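Local coordinates for uncharacterized protein Sortase B (Clostridium perfringens, PDB 5YFK) that is a sortase B transpeptidase, probably cleaving sorting signals by way of an acyl-thioester intermediate, and is held here in a form lacking the native nucleophile, at residues 46-51 / 82-87; 69-72 / 78-81; 98-101 / 107-110; 139-144 / 148-153; 164-169 / 181-186. The protein carries 1 engineered substitution. All coordinates share one frame; numbering follows the deposited sequence.

Contact 1 (46-51 / 82-87); sequences KNLKNI and HNFNKE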
# COMPACT_ATOMS: atom_id res chain seq x y z
N LYS A 46 -1.21 1.84 19.73
CA LYS A 46 -2.28 2.41 20.53
C LYS A 46 -2.34 3.92 20.40
O LYS A 46 -3.43 4.49 20.30
CB LYS A 46 -2.14 1.98 21.99
CG LYS A 46 -2.50 0.51 22.19
CD LYS A 46 -2.40 0.09 23.64
CE LYS A 46 -2.56 -1.42 23.79
NZ LYS A 46 -3.97 -1.78 24.07
N ASN A 47 -1.18 4.57 20.33
CA ASN A 47 -1.13 6.02 20.17
C ASN A 47 -1.62 6.46 18.81
O ASN A 47 -2.40 7.37 18.69
CB ASN A 47 0.28 6.54 20.39
CG ASN A 47 0.56 6.86 21.85
OD1 ASN A 47 -0.28 7.45 22.53
ND2 ASN A 47 1.66 6.35 22.35
N LEU A 48 -1.25 5.72 17.77
CA LEU A 48 -1.83 5.97 16.45
C LEU A 48 -3.36 5.86 16.42
O LEU A 48 -4.02 6.71 15.86
CB LEU A 48 -1.20 5.02 15.43
CG LEU A 48 0.29 5.30 15.22
CD1 LEU A 48 1.04 4.09 14.67
CD2 LEU A 48 0.41 6.49 14.28
N LYS A 49 -3.88 4.73 16.90
CA LYS A 49 -5.34 4.52 16.97
C LYS A 49 -6.04 5.66 17.73
O LYS A 49 -7.14 6.08 17.38
CB LYS A 49 -5.62 3.18 17.66
CG LYS A 49 -6.53 2.25 16.89
CD LYS A 49 -6.47 0.83 17.45
CE LYS A 49 -5.09 0.21 17.27
NZ LYS A 49 -5.15 -1.28 17.15
N ASN A 50 -5.37 6.18 18.76
CA ASN A 50 -5.95 7.23 19.59
C ASN A 50 -5.95 8.56 18.85
O ASN A 50 -6.94 9.28 18.86
CB ASN A 50 -5.18 7.34 20.90
CG ASN A 50 -5.86 8.26 21.90
OD1 ASN A 50 -6.93 7.95 22.42
ND2 ASN A 50 -5.22 9.39 22.19
N ILE A 51 -4.88 8.83 18.10
CA ILE A 51 -4.86 10.01 17.25
C ILE A 51 -5.95 9.93 16.18
O ILE A 51 -6.63 10.93 15.90
CB ILE A 51 -3.48 10.20 16.59
CG1 ILE A 51 -2.42 10.53 17.64
CG2 ILE A 51 -3.54 11.33 15.58
CD1 ILE A 51 -1.02 10.06 17.30
N HIS A 82 -7.72 14.66 3.16
CA HIS A 82 -7.42 14.92 4.55
C HIS A 82 -6.16 14.20 5.00
O HIS A 82 -5.85 13.10 4.51
CB HIS A 82 -8.58 14.51 5.46
CG HIS A 82 -9.87 15.22 5.17
ND1 HIS A 82 -10.71 14.84 4.14
CD2 HIS A 82 -10.44 16.30 5.75
CE1 HIS A 82 -11.77 15.64 4.14
NE2 HIS A 82 -11.60 16.56 5.07
N ASN A 83 -5.54 14.73 6.03
CA ASN A 83 -4.33 14.14 6.58
C ASN A 83 -4.66 13.22 7.74
O ASN A 83 -5.82 12.84 7.90
CB ASN A 83 -3.33 15.22 7.00
CG ASN A 83 -3.77 16.00 8.23
OD1 ASN A 83 -4.78 15.68 8.86
ND2 ASN A 83 -3.03 17.03 8.55
N PHE A 84 -3.64 12.77 8.45
CA PHE A 84 -3.84 11.77 9.50
C PHE A 84 -4.66 12.31 10.67
O PHE A 84 -5.28 11.53 11.40
CB PHE A 84 -2.51 11.27 10.03
CG PHE A 84 -2.63 10.05 10.89
CD1 PHE A 84 -2.94 8.83 10.32
CD2 PHE A 84 -2.46 10.13 12.25
CE1 PHE A 84 -3.06 7.70 11.11
CE2 PHE A 84 -2.58 9.00 13.05
CZ PHE A 84 -2.88 7.78 12.48
N ASN A 85 -4.55 13.62 10.91
CA ASN A 85 -5.37 14.32 11.91
C ASN A 85 -6.76 14.69 11.39
O ASN A 85 -7.50 15.39 12.07
CB ASN A 85 -4.67 15.61 12.37
CG ASN A 85 -3.35 15.34 13.05
OD1 ASN A 85 -2.31 15.84 12.63
ND2 ASN A 85 -3.38 14.54 14.11
N LYS A 86 -7.04 14.33 10.14
CA LYS A 86 -8.32 14.61 9.50
C LYS A 86 -8.48 16.08 9.13
O LYS A 86 -9.57 16.53 8.78
CB LYS A 86 -9.49 14.16 10.39
CG LYS A 86 -9.46 12.69 10.74
CD LYS A 86 -10.85 12.13 11.02
CE LYS A 86 -10.76 10.90 11.90
NZ LYS A 86 -12.10 10.43 12.34
N GLU A 87 -7.37 16.80 9.11
CA GLU A 87 -7.37 18.17 8.63
C GLU A 87 -7.35 18.17 7.11
O GLU A 87 -6.81 17.25 6.49
CB GLU A 87 -6.16 18.91 9.20
CG GLU A 87 -6.15 18.97 10.73
CD GLU A 87 -4.76 19.11 11.34
OE1 GLU A 87 -3.76 19.07 10.59
OE2 GLU A 87 -4.67 19.19 12.58
O HOH W 1 -7.51 12.37 13.26
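The aromatic ring of Phe-84 meets two aliphatic side chains and one carbonyl of the helical segment 46-51. At the edge of the ring, near its plane, lies the backbone oxygen of Leu-48, with Leu-48 O 3.7 Å from Phe-84 CZ. Edge carbons carry the slightly positive hydrogens of a ring, so a carbonyl oxygen is an acceptable neighbour there. Leu-48 also brings CD2 to 4.0 Å from Phe-84 CZ. Ile-51 comes in obliquely with its CG2 branch, 3.6 Å from Phe-84 CE2. The phenyl group reaches the helix because CG stands anti to the backbone N (chi1 -168°). The same Ile-51 methyl touches the amide of Asn-85, with CG2 3.5 Å from ND2, so isoleucine bridges the buried ring and the more exposed turn.

No direct hydrogen bond joins the segments. Instead water 1 donates to both backbones, 3.1 Å from Ile-51 O and 3.0 Å from Phe-84 O. Residues 83-86 form a type I turn, and Asn-83 braces it: OD1 accepts from Glu-87 N, while ND2 donates to Glu-87 OE1 at 3.0 Å.

Beyond the two segments, Phe-84 packs on Tyr-55 of strand 55-61 and on Pro-69 and Val-71 of strand 67-72, while Leu-48 rests on Tyr-55 and Trp-58. The loop phenylalanine thus fills the junction between the end of helix 35-51 and these two strands of the sortase sheet.

Contact 2 (69-72 / 78-81); sequences PVVQ and FYLH
Tyr-79 meets Val-71 with its ring, and Phe-78, just before it in segment 78-81, backs that ring: Phe-78 CD2 lies over the centre of one face of Tyr-79, 3.6 Å above the plane. The backbone oxygen of Phe-78 accepts from His-81 N, which draws this stretch into a compact turn.

Tyr-79 itself comes next and carries the contact. Val-71 CG2 sits over the opposite face, 3.4 Å from the ring centroid and only 9° off the normal, which makes a well-centred CH-pi interaction. The methyl is almost equally close to the whole ring, 3.4 Å from Tyr-79 CD2 and 3.8 Å from Tyr-79 CZ. Val-71 achieves this by holding CG2 between its own backbone N and carbonyl carbon while CG1 lies anti to the carbonyl (chi1 -66°). A branched valine suits a strand and offers a compact methyl to a flat partner. Gln-72 adds backbone contact, its C 4.2 Å from Tyr-79 CE2.

Leu-80 then turns to Phe-95 of strand 94-96, and its backbone oxygen accepts from NE2 of His-113, the predicted proton donor/acceptor.

Chemically, the tyrosine divides its work. Its ring is sandwiched between Phe-78 and Val-71, whereas its hydroxyl is hydrogen-bonded to Asp-54 and Asn-52. Apolar packing and polar anchoring together hold the ring from both faces and at its hydroxyl, which is consistent with a well-ordered loop at the point where Leu-80 O accepts from His-113.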
# COMPACT_ATOMS: atom_id res chain seq x y z
N PRO A 69 1.76 5.63 8.36
CA PRO A 69 0.53 5.02 8.84
C PRO A 69 -0.55 4.97 7.74
O PRO A 69 -0.49 5.74 6.79
CB PRO A 69 0.11 5.98 9.97
CG PRO A 69 0.60 7.30 9.49
CD PRO A 69 1.89 7.05 8.76
N VAL A 70 -1.34 3.92 7.77
CA VAL A 70 -2.42 3.70 6.82
C VAL A 70 -3.75 3.69 7.55
O VAL A 70 -3.93 2.98 8.53
CB VAL A 70 -2.27 2.36 6.09
CG1 VAL A 70 -3.34 2.23 5.03
CG2 VAL A 70 -0.87 2.26 5.51
N VAL A 71 -4.69 4.46 7.01
CA VAL A 71 -6.02 4.57 7.59
C VAL A 71 -7.07 3.96 6.66
O VAL A 71 -6.84 3.77 5.47
CB VAL A 71 -6.37 6.05 7.86
CG1 VAL A 71 -5.47 6.61 8.93
CG2 VAL A 71 -6.30 6.88 6.60
N GLN A 72 -8.28 3.76 7.18
CA GLN A 72 -9.37 3.33 6.35
C GLN A 72 -10.57 4.23 6.61
O GLN A 72 -10.99 4.40 7.77
CB GLN A 72 -9.71 1.88 6.68
CG GLN A 72 -10.81 1.30 5.80
CD GLN A 72 -11.07 -0.16 6.08
OE1 GLN A 72 -10.96 -0.62 7.21
NE2 GLN A 72 -11.43 -0.90 5.04
N PHE A 78 -12.30 10.52 1.07
CA PHE A 78 -11.97 11.37 2.23
C PHE A 78 -10.46 11.58 2.37
O PHE A 78 -9.99 12.68 2.67
CB PHE A 78 -12.54 10.80 3.54
CG PHE A 78 -12.38 11.71 4.73
CD1 PHE A 78 -13.26 12.77 4.95
CD2 PHE A 78 -11.35 11.52 5.64
CE1 PHE A 78 -13.09 13.62 6.03
CE2 PHE A 78 -11.18 12.36 6.73
CZ PHE A 78 -12.06 13.41 6.93
N TYR A 79 -9.70 10.49 2.32
CA TYR A 79 -8.29 10.58 2.67
C TYR A 79 -7.42 10.93 1.46
O TYR A 79 -6.20 11.08 1.60
CB TYR A 79 -7.82 9.30 3.36
CG TYR A 79 -8.21 9.27 4.83
CD1 TYR A 79 -7.74 10.23 5.71
CD2 TYR A 79 -9.13 8.35 5.31
CE1 TYR A 79 -8.07 10.20 7.05
CE2 TYR A 79 -9.47 8.32 6.65
CZ TYR A 79 -9.05 9.34 7.48
OH TYR A 79 -9.36 9.33 8.82
N LEU A 80 -8.04 11.24 0.33
CA LEU A 80 -7.34 11.98 -0.73
C LEU A 80 -7.17 13.44 -0.35
O LEU A 80 -6.36 14.16 -0.93
CB LEU A 80 -8.10 11.89 -2.04
CG LEU A 80 -7.97 10.55 -2.73
CD1 LEU A 80 -8.93 10.44 -3.91
CD2 LEU A 80 -6.52 10.30 -3.14
N HIS A 81 -8.01 13.89 0.57
CA HIS A 81 -8.13 15.33 0.86
C HIS A 81 -8.02 15.66 2.34
O HIS A 81 -8.18 16.82 2.74
CB HIS A 81 -9.46 15.86 0.32
CG HIS A 81 -9.71 15.49 -1.10
ND1 HIS A 81 -10.71 14.62 -1.48
CD2 HIS A 81 -9.02 15.78 -2.23
CE1 HIS A 81 -10.70 14.48 -2.79
NE2 HIS A 81 -9.67 15.15 -3.27

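Contact 3 (98-101 / 107-110); sequences SENN and NIVV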
# COMPACT_ATOMS: atom_id res chain seq x y z
N SER A 98 -12.00 1.39 1.23
CA SER A 98 -13.08 1.44 2.23
C SER A 98 -13.90 0.14 2.28
O SER A 98 -14.43 -0.19 3.34
CB SER A 98 -14.01 2.61 1.94
OG SER A 98 -14.58 2.47 0.64
N GLU A 99 -13.83 -0.65 1.21
CA GLU A 99 -14.58 -1.91 1.11
C GLU A 99 -13.75 -3.12 1.61
O GLU A 99 -14.30 -4.19 1.83
CB GLU A 99 -15.04 -2.16 -0.33
CG GLU A 99 -15.84 -1.02 -0.95
CD GLU A 99 -16.92 -0.49 -0.02
OE1 GLU A 99 -16.86 0.70 0.39
OE2 GLU A 99 -17.80 -1.30 0.37
N ASN A 100 -12.45 -2.92 1.86
CA ASN A 100 -11.62 -4.00 2.37
C ASN A 100 -12.08 -4.50 3.72
O ASN A 100 -12.23 -3.73 4.67
CB ASN A 100 -10.16 -3.57 2.47
CG ASN A 100 -9.28 -4.14 1.36
OD1 ASN A 100 -8.31 -3.51 0.97
ND2 ASN A 100 -9.52 -5.38 0.98
N ASN A 101 -12.22 -5.82 3.82
CA ASN A 101 -12.23 -6.47 5.14
C ASN A 101 -10.86 -7.06 5.42
O ASN A 101 -10.48 -8.10 4.84
CB ASN A 101 -13.32 -7.54 5.22
CG ASN A 101 -13.36 -8.24 6.58
OD1 ASN A 101 -12.35 -8.39 7.26
ND2 ASN A 101 -14.56 -8.54 7.03
N ASN A 107 -7.02 -9.73 -1.08
CA ASN A 107 -6.28 -8.59 -1.68
C ASN A 107 -6.52 -7.36 -0.83
O ASN A 107 -7.65 -6.89 -0.74
CB ASN A 107 -6.74 -8.33 -3.10
CG ASN A 107 -5.91 -7.28 -3.82
OD1 ASN A 107 -4.82 -6.89 -3.37
ND2 ASN A 107 -6.41 -6.85 -4.97
N ILE A 108 -5.46 -6.87 -0.21
CA ILE A 108 -5.51 -5.62 0.54
C ILE A 108 -5.10 -4.51 -0.42
O ILE A 108 -4.01 -4.53 -0.99
CB ILE A 108 -4.54 -5.68 1.73
CG1 ILE A 108 -4.90 -6.88 2.63
CG2 ILE A 108 -4.57 -4.35 2.50
CD1 ILE A 108 -3.81 -7.30 3.59
N VAL A 109 -5.98 -3.54 -0.59
CA VAL A 109 -5.75 -2.52 -1.61
C VAL A 109 -5.54 -1.19 -0.97
O VAL A 109 -6.37 -0.72 -0.18
CB VAL A 109 -6.94 -2.44 -2.59
CG1 VAL A 109 -6.77 -1.28 -3.55
CG2 VAL A 109 -7.08 -3.75 -3.33
N VAL A 110 -4.40 -0.57 -1.29
CA VAL A 110 -3.98 0.64 -0.62
C VAL A 110 -3.68 1.72 -1.66
O VAL A 110 -3.01 1.45 -2.67
CB VAL A 110 -2.73 0.37 0.26
CG1 VAL A 110 -2.25 1.62 0.96
CG2 VAL A 110 -3.02 -0.74 1.26
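Asn-100 binds the edge of strand segment 107-110 with its side-chain amide, as the N-H and C=O of one residue in a neighbouring strand would, in the sortase beta-sheet fold. The loop 98-101, which follows strand 94-96, thereby carries the pairing with strand 107-111 beyond the backbone hydrogen bonding of Asp-97 with Val-109.

Both ends of the carboxamide are used. OD1 accepts from Val-109 N at 2.8 Å, a nearly straight bond (176°) whose donor lies in the carbonyl plane. ND2 gives a hydrogen to Asn-107 O at 3.0 Å and 173°, with that oxygen close to the amide plane. The donor and acceptor belong to residues flanking Ile-108, so one flat group brackets Ile-108, and a bond at each end of the amide fixes its rotation. ND2 has a further partner in Asp-105 OD2, which also accepts from Asn-101 N. Asparagine is apt here because its short side chain offers a donor and an acceptor in one plane. Its backbone is engaged as well, for Asn-100 O accepts from Gln-72 NE2.

The strand's own polar side chain points elsewhere: Asn-107 OD1 is hydrogen-bonded to Thr-205 OG1, and ND2 to Lys-168 O. Buried Ile-108 and Val-109 suit the interior, packing against strand 203-210. Besides its bond to Val-109 N, Asn-100 OD1 also lies 3.5 Å from Ile-108 CA.

Contact 4 (139-144 / 148-153); sequences VTLYRE and STFEIF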
# COMPACT_ATOMS: atom_id res chain seq x y z
N VAL A 139 7.66 -5.25 0.61
CA VAL A 139 6.81 -4.32 1.35
C VAL A 139 6.52 -4.93 2.72
O VAL A 139 6.17 -6.11 2.86
CB VAL A 139 5.49 -4.06 0.59
CG1 VAL A 139 4.60 -3.05 1.30
CG2 VAL A 139 5.75 -3.62 -0.82
N THR A 140 6.79 -4.16 3.76
CA THR A 140 6.51 -4.57 5.12
C THR A 140 5.26 -3.88 5.69
O THR A 140 5.09 -2.68 5.52
CB THR A 140 7.73 -4.25 6.01
OG1 THR A 140 8.91 -4.68 5.33
CG2 THR A 140 7.64 -5.00 7.34
N LEU A 141 4.35 -4.66 6.26
CA LEU A 141 3.23 -4.10 7.03
C LEU A 141 3.38 -4.40 8.51
O LEU A 141 3.90 -5.44 8.87
CB LEU A 141 1.88 -4.65 6.56
CG LEU A 141 1.58 -4.52 5.07
CD1 LEU A 141 0.21 -5.07 4.74
CD2 LEU A 141 1.78 -3.09 4.58
N TYR A 142 2.81 -3.55 9.35
CA TYR A 142 2.65 -3.89 10.75
C TYR A 142 1.23 -3.66 11.18
O TYR A 142 0.72 -2.56 11.01
CB TYR A 142 3.57 -3.03 11.61
CG TYR A 142 3.67 -3.55 13.02
CD1 TYR A 142 2.73 -3.20 13.99
CD2 TYR A 142 4.76 -4.30 13.41
CE1 TYR A 142 2.89 -3.63 15.31
CE2 TYR A 142 4.88 -4.78 14.69
CZ TYR A 142 3.94 -4.43 15.64
OH TYR A 142 4.13 -4.85 16.93
N ARG A 143 0.54 -4.75 11.51
CA ARG A 143 -0.87 -4.71 11.82
C ARG A 143 -1.16 -5.58 13.05
O ARG A 143 -0.73 -6.73 13.13
CB ARG A 143 -1.70 -5.24 10.64
CG ARG A 143 -3.19 -5.21 10.93
CD ARG A 143 -4.07 -5.25 9.67
NE ARG A 143 -4.16 -6.60 9.13
CZ ARG A 143 -5.06 -7.52 9.50
NH1 ARG A 143 -4.93 -8.76 9.09
NH2 ARG A 143 -6.12 -7.19 10.22
N GLU A 144 -1.93 -5.04 13.99
CA GLU A 144 -2.31 -5.82 15.17
C GLU A 144 -1.10 -6.50 15.79
O GLU A 144 -1.09 -7.73 16.02
CB GLU A 144 -3.39 -6.85 14.81
CG GLU A 144 -4.66 -6.21 14.26
CD GLU A 144 -5.78 -7.20 14.01
OE1 GLU A 144 -6.94 -6.76 14.01
OE2 GLU A 144 -5.49 -8.38 13.68
N SER A 148 4.32 -8.22 8.85
CA SER A 148 4.21 -9.12 7.69
C SER A 148 4.96 -8.58 6.49
O SER A 148 5.29 -7.39 6.45
CB SER A 148 2.76 -9.42 7.34
OG SER A 148 2.02 -8.25 7.04
N THR A 149 5.48 -9.50 5.69
CA THR A 149 6.27 -9.15 4.51
C THR A 149 5.59 -9.63 3.23
O THR A 149 5.11 -10.75 3.17
CB THR A 149 7.67 -9.77 4.60
OG1 THR A 149 8.27 -9.40 5.84
CG2 THR A 149 8.54 -9.29 3.44
N PHE A 150 5.58 -8.77 2.21
CA PHE A 150 5.01 -9.07 0.89
C PHE A 150 6.06 -8.86 -0.20
O PHE A 150 6.87 -7.92 -0.13
CB PHE A 150 3.83 -8.12 0.64
CG PHE A 150 2.64 -8.40 1.52
CD1 PHE A 150 2.62 -7.95 2.83
CD2 PHE A 150 1.48 -8.94 0.98
CE1 PHE A 150 1.50 -8.17 3.62
CE2 PHE A 150 0.42 -9.30 1.81
CZ PHE A 150 0.44 -8.91 3.14
N GLU A 151 6.20 -9.83 -1.11
CA GLU A 151 7.19 -9.69 -2.15
C GLU A 151 6.52 -9.25 -3.45
O GLU A 151 5.54 -9.83 -3.87
CB GLU A 151 7.96 -10.98 -2.40
CG GLU A 151 9.11 -10.77 -3.35
CD GLU A 151 9.89 -12.04 -3.63
OE1 GLU A 151 9.75 -13.01 -2.86
OE2 GLU A 151 10.81 -11.96 -4.47
N ILE A 152 7.00 -8.13 -3.99
CA ILE A 152 6.44 -7.51 -5.19
C ILE A 152 6.69 -8.42 -6.37
O ILE A 152 7.84 -8.84 -6.58
CB ILE A 152 7.12 -6.16 -5.48
CG1 ILE A 152 6.71 -5.16 -4.40
CG2 ILE A 152 6.71 -5.66 -6.86
CD1 ILE A 152 7.55 -3.91 -4.37
N PHE A 153 5.63 -8.72 -7.11
CA PHE A 153 5.72 -9.60 -8.28
C PHE A 153 5.19 -8.93 -9.56
O PHE A 153 5.33 -9.47 -10.67
CB PHE A 153 5.04 -10.96 -8.01
CG PHE A 153 3.56 -10.89 -7.86
CD1 PHE A 153 2.73 -10.91 -8.97
CD2 PHE A 153 2.99 -10.63 -6.60
CE1 PHE A 153 1.37 -10.72 -8.83
CE2 PHE A 153 1.62 -10.56 -6.45
CZ PHE A 153 0.80 -10.67 -7.57
O HOH W 2 9.82 -7.23 5.92
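Val-139 and Phe-150 form an antiparallel hydrogen-bonded pair, with Val-139 N to Phe-150 O at 2.9 Å and Phe-150 N to Val-139 O at 2.8 Å. Leu-141 and Ser-148 repeat the pattern through Leu-141 N to Ser-148 O and Ser-148 N to Leu-141 O. Between them Thr-140 and Thr-149 make a non-hydrogen-bonded pair, where Thr-140 CA lies 3.3 Å from Ser-148 O in a CA-H...O contact.

On the face that holds Val-139, Leu-141 and Phe-150, apolar groups pack together: the side chains of Leu-141 and Phe-150 cross at about a right angle, with Leu-141 CD1 3.5 Å from Phe-150 CE1. Val-139 CG2 meets Ile-152 CD1 at 4.0 Å. Leucine and phenylalanine suit this buried side, and Leu-204 of strand 203-210 packs on both. The other face carries the threonines, beta-branched and so suited to a strand, with hydroxyls that can bind water on this partly exposed side. Each sets OG1 anti to its carbonyl carbon (chi1 -45° for Thr-140), and both hold water 2, 2.8 Å from Thr-140 OG1 and 2.7 Å from Thr-149 OG1.

Further out, strand 55-61 bonds to Thr-140 and Tyr-142, and strand 216-225 to Thr-149 and Glu-151. The arrangement is a twisted antiparallel beta hairpin, part of the beta-barrel fold of the sortase family.

Contact 5 (164-169 / 181-186); sequences ESEIKT and LKEQES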
# COMPACT_ATOMS: atom_id res chain seq x y z
N GLU A 164 -10.13 0.84 -12.23
CA GLU A 164 -11.22 0.89 -11.27
C GLU A 164 -12.22 -0.25 -11.46
O GLU A 164 -12.68 -0.84 -10.47
CB GLU A 164 -11.91 2.25 -11.42
CG GLU A 164 -12.83 2.64 -10.30
CD GLU A 164 -13.65 3.85 -10.67
OE1 GLU A 164 -13.37 4.45 -11.74
OE2 GLU A 164 -14.63 4.13 -9.96
N SER A 165 -12.23 -0.78 -12.68
CA SER A 165 -13.11 -1.87 -13.04
C SER A 165 -12.45 -3.22 -12.79
O SER A 165 -13.14 -4.23 -12.73
CB SER A 165 -13.52 -1.75 -14.52
OG SER A 165 -12.45 -2.12 -15.39
N GLU A 166 -11.12 -3.25 -12.79
CA GLU A 166 -10.39 -4.50 -12.67
C GLU A 166 -10.10 -4.88 -11.22
O GLU A 166 -10.06 -6.06 -10.89
CB GLU A 166 -9.07 -4.45 -13.46
CG GLU A 166 -9.24 -4.47 -14.97
CD GLU A 166 -8.03 -3.94 -15.68
OE1 GLU A 166 -7.11 -3.43 -15.00
OE2 GLU A 166 -8.00 -3.99 -16.93
N ILE A 167 -9.75 -3.90 -10.38
CA ILE A 167 -9.21 -4.21 -9.03
C ILE A 167 -10.36 -4.76 -8.15
O ILE A 167 -11.45 -4.18 -8.11
CB ILE A 167 -8.56 -2.98 -8.36
CG1 ILE A 167 -7.28 -2.56 -9.11
CG2 ILE A 167 -8.24 -3.26 -6.89
CD1 ILE A 167 -6.23 -3.65 -9.19
N LYS A 168 -10.11 -5.89 -7.50
CA LYS A 168 -11.10 -6.59 -6.69
C LYS A 168 -10.48 -6.91 -5.32
O LYS A 168 -9.30 -7.28 -5.26
CB LYS A 168 -11.49 -7.91 -7.34
CG LYS A 168 -12.20 -7.80 -8.69
CD LYS A 168 -12.19 -9.14 -9.41
CE LYS A 168 -13.14 -10.15 -8.75
NZ LYS A 168 -13.17 -11.47 -9.46
N THR A 169 -11.30 -6.83 -4.26
CA THR A 169 -10.93 -7.28 -2.91
C THR A 169 -11.65 -8.57 -2.49
O THR A 169 -11.21 -9.27 -1.58
CB THR A 169 -11.25 -6.20 -1.87
OG1 THR A 169 -12.64 -5.84 -1.95
CG2 THR A 169 -10.41 -4.91 -2.11
N LEU A 181 -5.15 -13.53 -10.01
CA LEU A 181 -3.71 -13.55 -9.78
C LEU A 181 -2.97 -13.61 -11.11
O LEU A 181 -2.00 -12.90 -11.33
CB LEU A 181 -3.31 -14.72 -8.89
CG LEU A 181 -3.80 -14.59 -7.44
CD1 LEU A 181 -3.41 -15.79 -6.60
CD2 LEU A 181 -3.27 -13.31 -6.83
N LYS A 182 -3.41 -14.52 -11.98
CA LYS A 182 -2.82 -14.67 -13.32
C LYS A 182 -2.87 -13.38 -14.14
O LYS A 182 -1.85 -12.96 -14.73
CB LYS A 182 -3.50 -15.84 -14.06
CG LYS A 182 -3.17 -15.94 -15.55
CD LYS A 182 -3.22 -17.38 -16.03
CE LYS A 182 -4.10 -17.56 -17.25
NZ LYS A 182 -4.21 -19.01 -17.59
N GLU A 183 -4.00 -12.68 -14.07
CA GLU A 183 -4.16 -11.40 -14.76
C GLU A 183 -3.14 -10.41 -14.21
O GLU A 183 -2.49 -9.71 -14.97
CB GLU A 183 -5.57 -10.84 -14.57
CG GLU A 183 -5.67 -9.34 -14.83
CD GLU A 183 -6.98 -8.68 -14.37
OE1 GLU A 183 -7.29 -8.71 -13.14
OE2 GLU A 183 -7.56 -7.91 -15.18
N GLN A 184 -3.08 -10.28 -12.88
CA GLN A 184 -2.20 -9.28 -12.26
C GLN A 184 -0.74 -9.56 -12.56
O GLN A 184 0.01 -8.66 -12.92
CB GLN A 184 -2.42 -9.21 -10.75
CG GLN A 184 -3.83 -8.79 -10.38
CD GLN A 184 -4.14 -7.38 -10.80
OE1 GLN A 184 -3.40 -6.45 -10.48
NE2 GLN A 184 -5.13 -7.23 -11.69
N GLU A 185 -0.38 -10.84 -12.59
CA GLU A 185 0.99 -11.22 -12.89
C GLU A 185 1.32 -10.98 -14.38
O GLU A 185 2.38 -10.44 -14.70
CB GLU A 185 1.21 -12.69 -12.53
CG GLU A 185 2.65 -13.15 -12.71
CD GLU A 185 2.86 -14.61 -12.33
OE1 GLU A 185 2.01 -15.46 -12.69
OE2 GLU A 185 3.91 -14.91 -11.73
N SER A 186 0.37 -11.31 -15.26
CA SER A 186 0.55 -11.17 -16.70
C SER A 186 0.71 -9.74 -17.13
O SER A 186 1.40 -9.46 -18.10
CB SER A 186 -0.66 -11.76 -17.44
OG SER A 186 -0.66 -13.16 -17.27
O HOH W 3 -5.78 -4.59 -12.94
O HOH W 4 -10.24 -7.97 -12.61
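Glu-166 and Glu-183 reach toward each other from two helical segments, their side chains oblique and their carboxylate planes 63° apart. Glu-183 OE2 approaches the aliphatic part of its partner, 3.8 Å from Glu-166 CG, while Glu-166 OE2 and Glu-183 OE2 stand 4.3 Å apart. Such like charges would probably repel, but Lys-187 forms a salt bridge with Glu-166 OE2 and probably offsets the repulsion.

Water does the joining. Water 3 donates to Glu-166 OE1 at 2.7 Å and accepts from Gln-184 NE2, whereas water 4 donates to Glu-166 O at 2.6 Å and to Glu-183 OE1. Gln-184 NE2 also donates to Glu-183 OE1 at 3.0 Å, meeting it from above the carboxylate plane. A bend at chi2 (-65°) brings the glutamine amide round to this neighbour and leaves OE1 for Tyr-156 OH. Glutamine suits the spot, since it donates and accepts at once.

Ile-167, the first residue to leave helical geometry, crosses Gln-184 at about a right angle, CD1 4.2 Å from OE1. Its side chain also packs on Val-109 and Ile-207 of the sheet, about 8 Å from the side chain of Arg-217, the predicted transition-state stabiliser. This is a largely water-mediated contact between helix 174-186 and the C-terminal end of helix 160-166, flanking the sheet of the sortase domain.

How the contacts relate
From the N terminus, helix 35-51 supplies the first half of contact 1, which closes on the loop at 82-87. Contact 2 falls within that span, closing the short link from strand 67-72 to 78-81, and the two meet where Phe-84 touches Val-71 and Pro-69. Contacts 3, 4 and 5 then follow in series, without crossing. Contact 3 closes the loop between strands 94-96 and 107-111 and meets contact 2 through Gln-72 and Asn-100 O. Contact 4 closes a hairpin of the same sheet, and contact 5 joins helices 160-166 and 174-186. Lys-168 and Thr-169 bring contact 5 onto contact 3, whereas contact 1 lies across the chain's centre from contact 5.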